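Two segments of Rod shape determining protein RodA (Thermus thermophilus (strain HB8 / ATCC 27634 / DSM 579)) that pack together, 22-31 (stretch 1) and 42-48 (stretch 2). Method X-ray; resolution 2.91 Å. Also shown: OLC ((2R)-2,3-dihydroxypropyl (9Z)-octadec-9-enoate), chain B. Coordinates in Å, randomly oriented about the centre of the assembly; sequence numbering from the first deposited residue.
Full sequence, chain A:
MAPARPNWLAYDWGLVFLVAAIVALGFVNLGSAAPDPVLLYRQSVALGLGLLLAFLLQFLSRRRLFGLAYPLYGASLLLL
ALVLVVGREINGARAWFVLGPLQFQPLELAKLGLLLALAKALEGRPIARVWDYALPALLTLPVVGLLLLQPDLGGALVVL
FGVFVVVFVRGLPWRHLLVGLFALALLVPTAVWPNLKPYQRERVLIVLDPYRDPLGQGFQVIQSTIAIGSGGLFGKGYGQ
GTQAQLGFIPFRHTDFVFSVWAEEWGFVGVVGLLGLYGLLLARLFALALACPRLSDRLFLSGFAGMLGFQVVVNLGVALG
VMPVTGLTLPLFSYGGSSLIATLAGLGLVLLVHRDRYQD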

# COMPACT_ATOMS: atom_id res chain seq x y z
N ILE A 22 8.36 10.98 6.48
CA ILE A 22 6.92 11.08 6.25
C ILE A 22 6.15 10.70 7.51
O ILE A 22 5.17 11.36 7.88
CB ILE A 22 6.52 10.22 5.04
CG1 ILE A 22 7.33 10.67 3.81
CG2 ILE A 22 5.03 10.33 4.75
CD1 ILE A 22 6.90 10.03 2.50
N VAL A 23 6.60 9.66 8.23
CA VAL A 23 5.92 9.22 9.45
C VAL A 23 5.96 10.30 10.53
O VAL A 23 4.95 10.59 11.19
CB VAL A 23 6.52 7.89 9.94
CG1 VAL A 23 6.04 7.55 11.35
CG2 VAL A 23 6.15 6.76 8.98
N ALA A 24 7.13 10.93 10.72
CA ALA A 24 7.25 11.98 11.73
C ALA A 24 6.41 13.20 11.37
O ALA A 24 5.87 13.87 12.25
CB ALA A 24 8.72 12.38 11.89
N LEU A 25 6.27 13.49 10.07
CA LEU A 25 5.36 14.56 9.67
C LEU A 25 3.92 14.20 9.98
O LEU A 25 3.15 15.03 10.48
CB LEU A 25 5.53 14.87 8.19
CG LEU A 25 6.66 15.85 7.92
CD1 LEU A 25 6.51 16.45 6.54
CD2 LEU A 25 6.68 16.92 8.99
N GLY A 26 3.52 12.97 9.65
CA GLY A 26 2.18 12.52 10.01
C GLY A 26 1.89 12.68 11.48
O GLY A 26 0.81 13.13 11.86
N PHE A 27 2.86 12.35 12.34
CA PHE A 27 2.64 12.44 13.78
C PHE A 27 2.61 13.88 14.26
O PHE A 27 1.80 14.23 15.14
CB PHE A 27 3.71 11.66 14.55
CG PHE A 27 3.36 10.22 14.79
CD1 PHE A 27 2.74 9.82 15.97
CD2 PHE A 27 3.69 9.25 13.86
CE1 PHE A 27 2.44 8.48 16.19
CE2 PHE A 27 3.40 7.91 14.07
CZ PHE A 27 2.77 7.53 15.24
N VAL A 28 3.48 14.75 13.73
CA VAL A 28 3.43 16.13 14.20
C VAL A 28 2.22 16.87 13.64
O VAL A 28 1.81 17.90 14.19
CB VAL A 28 4.74 16.89 13.87
CG1 VAL A 28 5.93 16.23 14.58
CG2 VAL A 28 4.96 16.99 12.37
N ASN A 29 1.62 16.35 12.56
CA ASN A 29 0.38 16.93 12.05
C ASN A 29 -0.83 16.45 12.84
O ASN A 29 -1.70 17.25 13.19
CB ASN A 29 0.20 16.58 10.58
CG ASN A 29 -1.02 17.26 9.98
OD1 ASN A 29 -1.29 18.42 10.27
ND2 ASN A 29 -1.76 16.53 9.16
N LEU A 30 -0.90 15.14 13.11
CA LEU A 30 -2.03 14.62 13.86
C LEU A 30 -2.16 15.28 15.23
O LEU A 30 -3.27 15.46 15.73
CB LEU A 30 -1.90 13.11 14.02
CG LEU A 30 -3.18 12.39 14.45
CD1 LEU A 30 -4.28 12.60 13.41
CD2 LEU A 30 -2.90 10.92 14.67
N GLY A 31 -1.04 15.67 15.83
CA GLY A 31 -1.09 16.37 17.10
C GLY A 31 -1.67 17.76 17.03
O GLY A 31 -1.85 18.39 18.09
N ARG A 42 -3.46 5.48 20.27
CA ARG A 42 -3.73 4.34 19.40
C ARG A 42 -2.75 4.29 18.24
O ARG A 42 -2.20 3.23 17.93
CB ARG A 42 -5.17 4.39 18.89
CG ARG A 42 -6.21 4.33 19.99
CD ARG A 42 -7.41 5.20 19.65
NE ARG A 42 -8.49 5.08 20.63
CZ ARG A 42 -9.58 4.35 20.43
NH1 ARG A 42 -9.74 3.67 19.31
NH2 ARG A 42 -10.52 4.30 21.37
N GLN A 43 -2.50 5.44 17.60
CA GLN A 43 -1.57 5.42 16.48
C GLN A 43 -0.12 5.31 16.93
O GLN A 43 0.71 4.77 16.20
CB GLN A 43 -1.73 6.65 15.60
CG GLN A 43 -1.12 6.40 14.24
CD GLN A 43 -1.31 7.53 13.28
OE1 GLN A 43 -0.93 8.66 13.55
NE2 GLN A 43 -1.90 7.23 12.13
N SER A 44 0.22 5.81 18.12
CA SER A 44 1.57 5.57 18.61
C SER A 44 1.80 4.08 18.84
O SER A 44 2.86 3.54 18.46
CB SER A 44 1.82 6.38 19.87
OG SER A 44 1.95 7.76 19.56
N VAL A 45 0.82 3.39 19.42
CA VAL A 45 0.95 1.94 19.61
C VAL A 45 0.99 1.24 18.26
O VAL A 45 1.70 0.24 18.08
CB VAL A 45 -0.19 1.41 20.50
CG1 VAL A 45 -0.18 -0.11 20.53
CG2 VAL A 45 -0.06 1.97 21.90
N ALA A 46 0.23 1.75 17.28
CA ALA A 46 0.32 1.21 15.93
C ALA A 46 1.73 1.37 15.36
O ALA A 46 2.24 0.46 14.72
CB ALA A 46 -0.70 1.86 15.02
N LEU A 47 2.36 2.53 15.57
CA LEU A 47 3.72 2.71 15.07
C LEU A 47 4.67 1.73 15.73
O LEU A 47 5.53 1.13 15.07
CB LEU A 47 4.21 4.14 15.29
CG LEU A 47 5.68 4.45 14.93
CD1 LEU A 47 5.93 4.44 13.42
CD2 LEU A 47 6.12 5.78 15.53
N GLY A 48 4.55 1.56 17.05
CA GLY A 48 5.36 0.57 17.74
C GLY A 48 5.19 -0.81 17.15
O GLY A 48 6.16 -1.49 16.82
C18 OLC B . 10.11 7.67 13.52
C10 OLC B . 4.56 11.38 19.64
C9 OLC B . 4.51 12.07 20.80
C17 OLC B . 9.19 8.85 13.76
C11 OLC B . 5.59 10.30 19.42
C8 OLC B . 3.47 13.15 20.99
C24 OLC B . 0.47 23.64 19.66
C16 OLC B . 8.46 8.71 15.09
C12 OLC B . 5.41 9.68 18.05
C7 OLC B . 3.58 14.15 19.86
C15 OLC B . 7.57 9.92 15.31
C13 OLC B . 6.73 9.15 17.53
C6 OLC B . 2.22 14.61 19.39
C14 OLC B . 7.46 10.24 16.79
C5 OLC B . 2.36 15.74 18.39
C4 OLC B . 3.07 16.92 19.02
C3 OLC B . 2.16 18.13 19.18
C2 OLC B . 1.08 17.85 20.21
C21 OLC B . -0.15 21.37 20.45
C1 OLC B . 0.55 19.13 20.85
C22 OLC B . 0.06 22.24 19.22
O19 OLC B . 0.87 19.39 21.99
O25 OLC B . 0.73 24.48 18.56
O23 OLC B . 1.07 21.70 18.40
O20 OLC B . -0.30 20.00 20.13

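The two helical segments run nearly antiparallel, at 166°, with their axes no closer than 11.8 Å. At that spacing the contact is made mainly through side chains. No hydrogen bond crosses between the stretches, so the contact rests on packing, mostly of side chains, chiefly those of Phe27, Gln43 and Leu47.

Phe27 covers the most surface. Its CA-to-CB bond points sideways, but with chi1 at -89° the ring reaches across to the other helix, a span that a flat, extended side chain suits well. There CZ of Phe27 lies 3.6 Å from the backbone O of Gln43 and 3.7 Å from CB of Leu47. The ring edge meets Ser44, whose small side chain allows a close approach: CE1 of Phe27 is 3.5 Å from OG of Ser44. One ring face is covered by the lipid OLC, whose C12 comes within 3.4 Å of Phe27 CD1; over the opposite face lies OE1 of Gln43.

The CA-to-CB bond of Gln43 points toward the first helix, and the side chain is extended through chi1 and chi2, both t. This reach lays OE1 of Gln43 over the face of the Phe27 ring, where it also sits 3.2 Å from Leu30 CD2, a close contact between a polar atom and a methyl group rather than a hydrogen bond. The amide is not left wholly unpaired in this buried site, since NE2 is hydrogen-bonded elsewhere in the structure.

Leu47, one helical turn after Gln43, supplies an apolar contact at the Val23 end. Its CA-to-CB bond also points toward the partner, and its CD1 packs 3.7 Å from CG1 of Val23, itself one turn before Phe27. The branched leucine suits this place because its other methyl, CD2, approaches the lipid, 3.8 Å from OLC C16.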